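Local coordinates for DUF3248 domain-containing protein (Thermus thermophilus, PDB 2E6X) that is of unknown function but folds as a small alpha/beta DUF3248 domain, with two copies packed together in the assembly, at residues L26-G31 and V62-V67; D22-V27 and R54-E59. All coordinates share one frame; numbering follows the deposited sequence.

In the fold
Both interactions start from strand 26-32, the middle strand of a three-stranded mixed sheet, and their centres lie about 12 Å apart. Interaction 1 pairs this strand with the parallel strand 62-66; interaction 2 fastens the turn before strand 26-32 and its first residue, Leu26, to the C-terminal part of helix 50-58, the helix that leads directly into strand 62-66. Leu26 belongs to both, and they also touch where Val62 CG2 packs 3.7 Å from Val57 CA. The second subunit lies against both: its Val64 packs on Val62, and its Val57 packs on Val64. No active site or ligand is known here, so the two contacts are best read as fold and dimer structure.

Interaction 1: residues L26-G31 and V62-V67; sequences LVVRVG and VRVEWV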
ATOM      1  N   LEU A  26      -0.614  -6.096  -9.859  1.00  9.66           N
ATOM      2  CA  LEU A  26      -1.143  -5.920  -8.508  1.00  9.04           C
ATOM      3  C   LEU A  26      -1.570  -4.455  -8.393  1.00  7.62           C
ATOM      4  O   LEU A  26      -0.779  -3.555  -8.668  1.00  8.31           O
ATOM      5  CB  LEU A  26      -0.090  -6.210  -7.425  1.00  7.74           C
ATOM      6  CG  LEU A  26      -0.618  -5.793  -6.027  1.00  9.65           C
ATOM      7  CD1 LEU A  26      -1.665  -6.853  -5.555  1.00 10.03           C
ATOM      8  CD2 LEU A  26       0.530  -5.687  -5.017  1.00 12.97           C
ATOM      9  N   VAL A  27      -2.822  -4.221  -8.005  1.00  8.29           N
ATOM     10  CA  VAL A  27      -3.291  -2.849  -7.860  1.00  8.95           C
ATOM     11  C   VAL A  27      -3.447  -2.496  -6.374  1.00  9.15           C
ATOM     12  O   VAL A  27      -3.980  -3.276  -5.569  1.00  9.07           O
ATOM     13  CB  VAL A  27      -4.653  -2.635  -8.600  1.00  8.17           C
ATOM     14  CG1 VAL A  27      -5.199  -1.246  -8.343  1.00  6.86           C
ATOM     15  CG2 VAL A  27      -4.472  -2.883 -10.142  1.00  8.36           C
ATOM     16  N   VAL A  28      -2.886  -1.367  -5.987  1.00  8.09           N
ATOM     17  CA  VAL A  28      -3.070  -0.890  -4.623  1.00  7.69           C
ATOM     18  C   VAL A  28      -3.859   0.400  -4.727  1.00 10.48           C
ATOM     19  O   VAL A  28      -3.487   1.334  -5.490  1.00  9.19           O
ATOM     20  CB  VAL A  28      -1.733  -0.657  -3.941  1.00 10.92           C
ATOM     21  CG1 VAL A  28      -1.923   0.117  -2.622  1.00  8.85           C
ATOM     22  CG2 VAL A  28      -1.095  -2.041  -3.685  1.00 13.44           C
ATOM     23  N   ARG A  29      -4.989   0.448  -4.036  1.00  8.28           N
ATOM     24  CA  ARG A  29      -5.771   1.678  -4.067  1.00 14.76           C
ATOM     25  C   ARG A  29      -5.688   2.315  -2.695  1.00 13.28           C
ATOM     26  O   ARG A  29      -5.815   1.617  -1.680  1.00 13.56           O
ATOM     27  CB  ARG A  29      -7.233   1.402  -4.445  1.00 13.96           C
ATOM     28  CG  ARG A  29      -7.358   0.881  -5.831  1.00 16.23           C
ATOM     29  CD  ARG A  29      -8.774   0.453  -6.131  1.00 11.81           C
ATOM     30  NE  ARG A  29      -8.890   0.118  -7.553  1.00 12.06           N
ATOM     31  CZ  ARG A  29      -9.920  -0.523  -8.073  1.00 10.09           C
ATOM     32  NH1 ARG A  29     -10.928  -0.896  -7.275  1.00  8.01           N
ATOM     33  NH2 ARG A  29      -9.922  -0.824  -9.375  1.00 12.08           N
ATOM     34  N   VAL A  30      -5.470   3.627  -2.672  1.00 14.38           N
ATOM     35  CA  VAL A  30      -5.368   4.362  -1.411  1.00 14.88           C
ATOM     36  C   VAL A  30      -6.094   5.716  -1.441  1.00 12.77           C
ATOM     37  O   VAL A  30      -6.106   6.418  -2.461  1.00 11.07           O
ATOM     38  CB  VAL A  30      -3.889   4.593  -1.029  1.00 12.15           C
ATOM     39  CG1 VAL A  30      -3.200   5.519  -2.057  1.00 12.54           C
ATOM     40  CG2 VAL A  30      -3.811   5.218   0.349  1.00 12.47           C
ATOM     41  N   GLY A  31      -6.703   6.080  -0.322  1.00 12.32           N
ATOM     42  CA  GLY A  31      -7.413   7.343  -0.255  1.00 11.43           C
ATOM     43  C   GLY A  31      -7.754   7.666   1.194  1.00 13.28           C
ATOM     44  O   GLY A  31      -7.492   6.853   2.085  1.00 12.91           O
ATOM     45  N   VAL A  62       3.115  -3.442 -10.342  1.00  7.62           N
ATOM     46  CA  VAL A  62       2.206  -2.871  -9.339  1.00 10.11           C
ATOM     47  C   VAL A  62       1.827  -1.447  -9.768  1.00 10.53           C
ATOM     48  O   VAL A  62       2.655  -0.706 -10.298  1.00 11.02           O
ATOM     49  CB  VAL A  62       2.894  -2.665  -7.981  1.00 11.07           C
ATOM     50  CG1 VAL A  62       1.841  -2.335  -6.910  1.00 10.37           C
ATOM     51  CG2 VAL A  62       3.672  -3.857  -7.595  1.00 10.28           C
ATOM     52  N   ARG A  63       0.576  -1.095  -9.526  1.00  6.70           N
ATOM     53  CA  ARG A  63       0.070   0.203  -9.847  1.00  8.35           C
ATOM     54  C   ARG A  63      -0.618   0.717  -8.589  1.00  8.95           C
ATOM     55  O   ARG A  63      -1.527   0.080  -8.057  1.00  9.79           O
ATOM     56  CB  ARG A  63      -0.929   0.141 -10.981  1.00 11.32           C
ATOM     57  CG  ARG A  63      -1.585   1.523 -11.260  1.00  7.47           C
ATOM     58  CD  ARG A  63      -2.401   1.511 -12.552  1.00  8.65           C
ATOM     59  NE  ARG A  63      -3.171   2.757 -12.694  1.00  6.70           N
ATOM     60  CZ  ARG A  63      -2.654   3.879 -13.185  1.00 10.81           C
ATOM     61  NH1 ARG A  63      -1.368   3.926 -13.588  1.00  8.23           N
ATOM     62  NH2 ARG A  63      -3.425   4.947 -13.316  1.00 11.79           N
ATOM     63  N   VAL A  64      -0.159   1.843  -8.101  1.00  7.56           N
ATOM     64  CA  VAL A  64      -0.786   2.432  -6.906  1.00  8.37           C
ATOM     65  C   VAL A  64      -1.758   3.501  -7.406  1.00  8.09           C
ATOM     66  O   VAL A  64      -1.410   4.342  -8.245  1.00  7.82           O
ATOM     67  CB  VAL A  64       0.246   3.037  -5.973  1.00  6.70           C
ATOM     68  CG1 VAL A  64      -0.481   3.701  -4.700  1.00  6.70           C
ATOM     69  CG2 VAL A  64       1.189   1.914  -5.535  1.00  6.70           C
ATOM     70  N   GLU A  65      -2.967   3.472  -6.874  1.00  7.97           N
ATOM     71  CA  GLU A  65      -4.035   4.365  -7.340  1.00  9.38           C
ATOM     72  C   GLU A  65      -4.635   5.228  -6.253  1.00  8.77           C
ATOM     73  O   GLU A  65      -4.991   4.714  -5.188  1.00  7.74           O
ATOM     74  CB  GLU A  65      -5.150   3.489  -7.992  1.00  9.61           C
ATOM     75  CG  GLU A  65      -4.659   2.732  -9.227  1.00  8.66           C
ATOM     76  CD  GLU A  65      -5.691   1.769  -9.808  1.00 12.07           C
ATOM     77  OE1 GLU A  65      -6.857   1.711  -9.311  1.00  8.43           O
ATOM     78  OE2 GLU A  65      -5.332   1.060 -10.778  1.00 16.62           O
ATOM     79  N   TRP A  66      -4.818   6.520  -6.535  1.00  6.70           N
ATOM     80  CA  TRP A  66      -5.380   7.389  -5.512  1.00 10.33           C
ATOM     81  C   TRP A  66      -6.860   7.559  -5.779  1.00 11.42           C
ATOM     82  O   TRP A  66      -7.271   7.861  -6.896  1.00 13.90           O
ATOM     83  CB  TRP A  66      -4.692   8.758  -5.496  1.00 10.53           C
ATOM     84  CG  TRP A  66      -5.238   9.628  -4.416  1.00 12.32           C
ATOM     85  CD1 TRP A  66      -6.269  10.536  -4.509  1.00 10.47           C
ATOM     86  CD2 TRP A  66      -4.822   9.627  -3.058  1.00  8.00           C
ATOM     87  NE1 TRP A  66      -6.507  11.106  -3.273  1.00  9.24           N
ATOM     88  CE2 TRP A  66      -5.637  10.559  -2.365  1.00 13.66           C
ATOM     89  CE3 TRP A  66      -3.829   8.936  -2.351  1.00 12.57           C
ATOM     90  CZ2 TRP A  66      -5.502  10.796  -0.996  1.00  9.30           C
ATOM     91  CZ3 TRP A  66      -3.698   9.174  -0.990  1.00 12.06           C
ATOM     92  CH2 TRP A  66      -4.530  10.101  -0.336  1.00 10.04           C
ATOM     93  N   VAL A  67      -7.658   7.325  -4.752  1.00 12.47           N
ATOM     94  CA  VAL A  67      -9.098   7.436  -4.860  1.00 10.88           C
ATOM     95  C   VAL A  67      -9.557   8.731  -4.241  1.00 13.80           C
ATOM     96  O   VAL A  67      -9.456   8.891  -3.039  1.00 14.16           O
ATOM     97  CB  VAL A  67      -9.780   6.309  -4.085  1.00 11.95           C
ATOM     98  CG1 VAL A  67     -11.267   6.437  -4.243  1.00 12.46           C
ATOM     99  CG2 VAL A  67      -9.266   4.933  -4.571  1.00  8.99           C
TER
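Five backbone hydrogen bonds zip residues 26-31 to residues 62-67. Donors alternate between the strands: Arg63 N gives to Leu26 O, Val28 N to Arg63 O, Glu65 N to Val28 O, Val30 N to Glu65 O and Val67 N to Val30 O. The shortest, Glu65 N to Val28 O at 2.6 Å, lies nearly along the C=O axis, whereas Val67 N approaches Val30 O from above the carbonyl plane. The closest apolar side-chain contact is at the Trp66 end. Val30 holds CG1 between its backbone N and carbonyl carbon (chi1 65°), and this methyl meets Trp66 CE3 at 3.5 Å. One face of the indole takes Val30 O and, in a CH-pi contact, Gly31 CA, 4.0 Å from the centroid of the six-membered ring.

This is parallel pairing in a mixed sheet: strand 26-32 is the middle strand, with antiparallel strand 13-19 on its other side. The aliphatic contacts along the rest of the ladder are looser, as where Leu26 runs alongside Val62 with CD2 4.1 Å from Val62 CG1.

The sheet face bearing Val27, Arg29, Arg63 and Glu65 carries the charged side chains, with Glu65 between two arginines in a salt-bridge network. Buried Arg29 uses NE for a hydrogen-bonded salt bridge to Glu65 OE1, 3.1 Å away and met from above the carboxylate plane, while Arg29 NH2 bonds to Pro43 O. Val27 CG1 lies over that same face of the carboxylate, 3.4 Å from Glu65 OE2. Toward solvent, Arg63 leads away from strand 26-32, and its NE makes a weak salt-bridging hydrogen bond to Glu65 OE2 at 3.3 Å.

Interaction 2: residues D22-V27 and R54-E59; sequences DEDVLV and RRLVQE
Arg55 and Asp24 meet tip to tip, in an end-on, two-pronged salt bridge that ties the turn before strand 26-32 to helix 50-58. That helix leads straight on to strand 62-66, the parallel neighbour of strand 26-32, so the contact closes one end of the small alpha/beta fold. The carboxylate and guanidinium planes are only 14° apart. Arg55 NH2 gives to Asp24 OD1 at 3.1 Å, and Arg55 NH1 gives to Asp24 OD2 at 3.3 Å; both oxygens use their syn lone pairs and lie almost in the guanidinium plane. These two bonds, with a weak third from Arg55 NH2 to Asp24 OD2, should hold the two planes together.

Two features bring the groups edge to edge. Asp24 is the centre of an inverse gamma turn and holds CG anti to its backbone N (chi1 -170°), while the Arg55 chain runs extended to CD before bending at chi3 (78°). Arg55 NH1 is shared with Glu59 OE1 through a weak hydrogen bond, and that same oxygen pairs with Arg61. Glu59 and Asp24 thus flank one guanidinium, whose positive charge should ease the repulsion between them.

Beneath the ion pair the contact turns apolar. Leu56 has CG beside its backbone N and crosses Asp24 obliquely, setting CD2 3.6 Å from Asp24 O, with CG against one face of the Arg55 guanidinium. Its CB packs 4.0 Å from Leu26 CB. Met17 of strand 13-19 also touches Leu26. Further along the helix, Val57 runs alongside Leu26 in the same direction, and Val57 CG2 comes to 3.7 Å from Leu26 CD2.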
ATOM      1  N   ASP A  22      -7.980  -7.892 -15.855  1.00 15.72           N
ATOM      2  CA  ASP A  22      -7.536  -8.195 -17.207  1.00 15.57           C
ATOM      3  C   ASP A  22      -6.021  -8.109 -17.485  1.00 16.92           C
ATOM      4  O   ASP A  22      -5.596  -8.226 -18.634  1.00 11.97           O
ATOM      5  CB  ASP A  22      -8.315  -7.290 -18.187  1.00 20.74           C
ATOM      6  CG  ASP A  22      -8.131  -5.786 -17.892  1.00 24.85           C
ATOM      7  OD1 ASP A  22      -7.473  -5.423 -16.874  1.00 24.04           O
ATOM      8  OD2 ASP A  22      -8.659  -4.966 -18.680  1.00 30.58           O
ATOM      9  N   GLU A  23      -5.200  -7.882 -16.461  1.00 15.09           N
ATOM     10  CA  GLU A  23      -3.757  -7.846 -16.689  1.00 11.90           C
ATOM     11  C   GLU A  23      -3.071  -8.377 -15.449  1.00 11.48           C
ATOM     12  O   GLU A  23      -3.600  -8.302 -14.362  1.00 15.39           O
ATOM     13  CB  GLU A  23      -3.251  -6.406 -17.013  1.00 18.58           C
ATOM     14  CG  GLU A  23      -3.828  -5.329 -16.110  1.00 16.42           C
ATOM     15  CD  GLU A  23      -3.108  -4.000 -16.234  1.00 16.72           C
ATOM     16  OE1 GLU A  23      -2.377  -3.815 -17.217  1.00 18.60           O
ATOM     17  OE2 GLU A  23      -3.276  -3.142 -15.344  1.00 16.09           O
ATOM     18  N   ASP A  24      -1.879  -8.915 -15.635  1.00 10.45           N
ATOM     19  CA  ASP A  24      -1.123  -9.479 -14.544  1.00 11.92           C
ATOM     20  C   ASP A  24      -0.464  -8.345 -13.740  1.00 11.63           C
ATOM     21  O   ASP A  24       0.742  -8.198 -13.741  1.00 10.79           O
ATOM     22  CB  ASP A  24      -0.086 -10.428 -15.138  1.00  9.15           C
ATOM     23  CG  ASP A  24       0.595 -11.258 -14.088  1.00 14.53           C
ATOM     24  OD1 ASP A  24      -0.112 -11.746 -13.204  1.00 18.07           O
ATOM     25  OD2 ASP A  24       1.822 -11.402 -14.140  1.00 20.14           O
ATOM     26  N   VAL A  25      -1.279  -7.553 -13.049  1.00 11.40           N
ATOM     27  CA  VAL A  25      -0.771  -6.421 -12.277  1.00  7.35           C
ATOM     28  C   VAL A  25      -1.433  -6.320 -10.890  1.00  9.24           C
ATOM     29  O   VAL A  25      -2.665  -6.435 -10.776  1.00  7.40           O
ATOM     30  CB  VAL A  25      -1.035  -5.131 -13.048  1.00 11.40           C
ATOM     31  CG1 VAL A  25      -0.633  -3.931 -12.220  1.00 10.78           C
ATOM     32  CG2 VAL A  25      -0.228  -5.133 -14.388  1.00  9.98           C
ATOM     33  N   LEU A  26      -0.614  -6.096  -9.859  1.00  9.66           N
ATOM     34  CA  LEU A  26      -1.143  -5.920  -8.508  1.00  9.04           C
ATOM     35  C   LEU A  26      -1.570  -4.455  -8.393  1.00  7.62           C
ATOM     36  O   LEU A  26      -0.779  -3.555  -8.668  1.00  8.31           O
ATOM     37  CB  LEU A  26      -0.090  -6.210  -7.425  1.00  7.74           C
ATOM     38  CG  LEU A  26      -0.618  -5.793  -6.027  1.00  9.65           C
ATOM     39  CD1 LEU A  26      -1.665  -6.853  -5.555  1.00 10.03           C
ATOM     40  CD2 LEU A  26       0.530  -5.687  -5.017  1.00 12.97           C
ATOM     41  N   VAL A  27      -2.822  -4.221  -8.005  1.00  8.29           N
ATOM     42  CA  VAL A  27      -3.291  -2.849  -7.860  1.00  8.95           C
ATOM     43  C   VAL A  27      -3.447  -2.496  -6.374  1.00  9.15           C
ATOM     44  O   VAL A  27      -3.980  -3.276  -5.569  1.00  9.07           O
ATOM     45  CB  VAL A  27      -4.653  -2.635  -8.600  1.00  8.17           C
ATOM     46  CG1 VAL A  27      -5.199  -1.246  -8.343  1.00  6.86           C
ATOM     47  CG2 VAL A  27      -4.472  -2.883 -10.142  1.00  8.36           C
ATOM     48  N   ARG A  54       3.668 -11.251  -3.593  1.00  8.34           N
ATOM     49  CA  ARG A  54       5.085 -11.009  -3.420  1.00 10.74           C
ATOM     50  C   ARG A  54       5.756 -10.977  -4.803  1.00  9.63           C
ATOM     51  O   ARG A  54       6.529 -10.077  -5.110  1.00  8.85           O
ATOM     52  CB  ARG A  54       5.710 -12.098  -2.510  1.00 10.41           C
ATOM     53  CG  ARG A  54       7.217 -12.117  -2.526  1.00  9.80           C
ATOM     54  CD  ARG A  54       7.740 -13.294  -1.671  1.00 15.06           C
ATOM     55  NE  ARG A  54       9.188 -13.440  -1.765  1.00 12.67           N
ATOM     56  CZ  ARG A  54       9.808 -14.202  -2.665  1.00 18.81           C
ATOM     57  NH1 ARG A  54       9.100 -14.907  -3.570  1.00 15.84           N
ATOM     58  NH2 ARG A  54      11.146 -14.272  -2.658  1.00 18.61           N
ATOM     59  N   ARG A  55       5.424 -11.958  -5.639  1.00 10.93           N
ATOM     60  CA  ARG A  55       5.980 -12.051  -6.989  1.00 12.91           C
ATOM     61  C   ARG A  55       5.751 -10.751  -7.800  1.00 10.68           C
ATOM     62  O   ARG A  55       6.656 -10.199  -8.429  1.00 11.47           O
ATOM     63  CB  ARG A  55       5.339 -13.233  -7.736  1.00 13.34           C
ATOM     64  CG  ARG A  55       5.659 -13.244  -9.246  1.00 28.08           C
ATOM     65  CD  ARG A  55       5.056 -14.433 -10.021  1.00 31.35           C
ATOM     66  NE  ARG A  55       3.624 -14.307 -10.326  1.00 34.02           N
ATOM     67  CZ  ARG A  55       3.107 -13.506 -11.266  1.00 35.47           C
ATOM     68  NH1 ARG A  55       3.903 -12.751 -12.010  1.00 33.68           N
ATOM     69  NH2 ARG A  55       1.788 -13.454 -11.458  1.00 33.54           N
ATOM     70  N   LEU A  56       4.525 -10.272  -7.754  1.00  7.14           N
ATOM     71  CA  LEU A  56       4.151  -9.076  -8.496  1.00  8.21           C
ATOM     72  C   LEU A  56       4.891  -7.834  -7.981  1.00  6.70           C
ATOM     73  O   LEU A  56       5.354  -7.004  -8.778  1.00  9.63           O
ATOM     74  CB  LEU A  56       2.624  -8.933  -8.440  1.00  6.81           C
ATOM     75  CG  LEU A  56       1.852  -9.979  -9.286  1.00  8.38           C
ATOM     76  CD1 LEU A  56       0.372  -9.874  -8.993  1.00 12.53           C
ATOM     77  CD2 LEU A  56       2.103  -9.763 -10.829  1.00  7.55           C
ATOM     78  N   VAL A  57       5.044  -7.708  -6.673  1.00  6.70           N
ATOM     79  CA  VAL A  57       5.752  -6.545  -6.151  1.00  9.30           C
ATOM     80  C   VAL A  57       7.209  -6.687  -6.553  1.00  9.96           C
ATOM     81  O   VAL A  57       7.798  -5.752  -7.089  1.00  7.25           O
ATOM     82  CB  VAL A  57       5.628  -6.430  -4.618  1.00  7.47           C
ATOM     83  CG1 VAL A  57       6.513  -5.202  -4.113  1.00 11.11           C
ATOM     84  CG2 VAL A  57       4.144  -6.193  -4.262  1.00  6.70           C
ATOM     85  N   GLN A  58       7.782  -7.856  -6.313  1.00  8.58           N
ATOM     86  CA  GLN A  58       9.178  -8.047  -6.707  1.00 10.21           C
ATOM     87  C   GLN A  58       9.428  -7.789  -8.197  1.00 10.90           C
ATOM     88  O   GLN A  58      10.462  -7.239  -8.529  1.00 11.20           O
ATOM     89  CB  GLN A  58       9.680  -9.444  -6.307  1.00  8.50           C
ATOM     90  CG  GLN A  58       9.762  -9.573  -4.773  1.00 10.35           C
ATOM     91  CD  GLN A  58      10.511 -10.797  -4.334  1.00 10.17           C
ATOM     92  OE1 GLN A  58      10.347 -11.849  -4.904  1.00 12.71           O
ATOM     93  NE2 GLN A  58      11.347 -10.656  -3.311  1.00 12.07           N
ATOM     94  N   GLU A  59       8.518  -8.171  -9.091  1.00  7.76           N
ATOM     95  CA  GLU A  59       8.778  -7.871 -10.515  1.00 10.88           C
ATOM     96  C   GLU A  59       8.400  -6.417 -10.895  1.00 11.73           C
ATOM     97  O   GLU A  59       8.506  -6.004 -12.059  1.00  8.06           O
ATOM     98  CB  GLU A  59       8.019  -8.850 -11.401  1.00 15.41           C
ATOM     99  CG  GLU A  59       8.276 -10.295 -11.017  1.00 18.97           C
ATOM    100  CD  GLU A  59       7.444 -11.280 -11.799  1.00 21.27           C
ATOM    101  OE1 GLU A  59       6.239 -11.023 -12.033  1.00 17.43           O
ATOM    102  OE2 GLU A  59       7.989 -12.340 -12.152  1.00 26.06           O
TER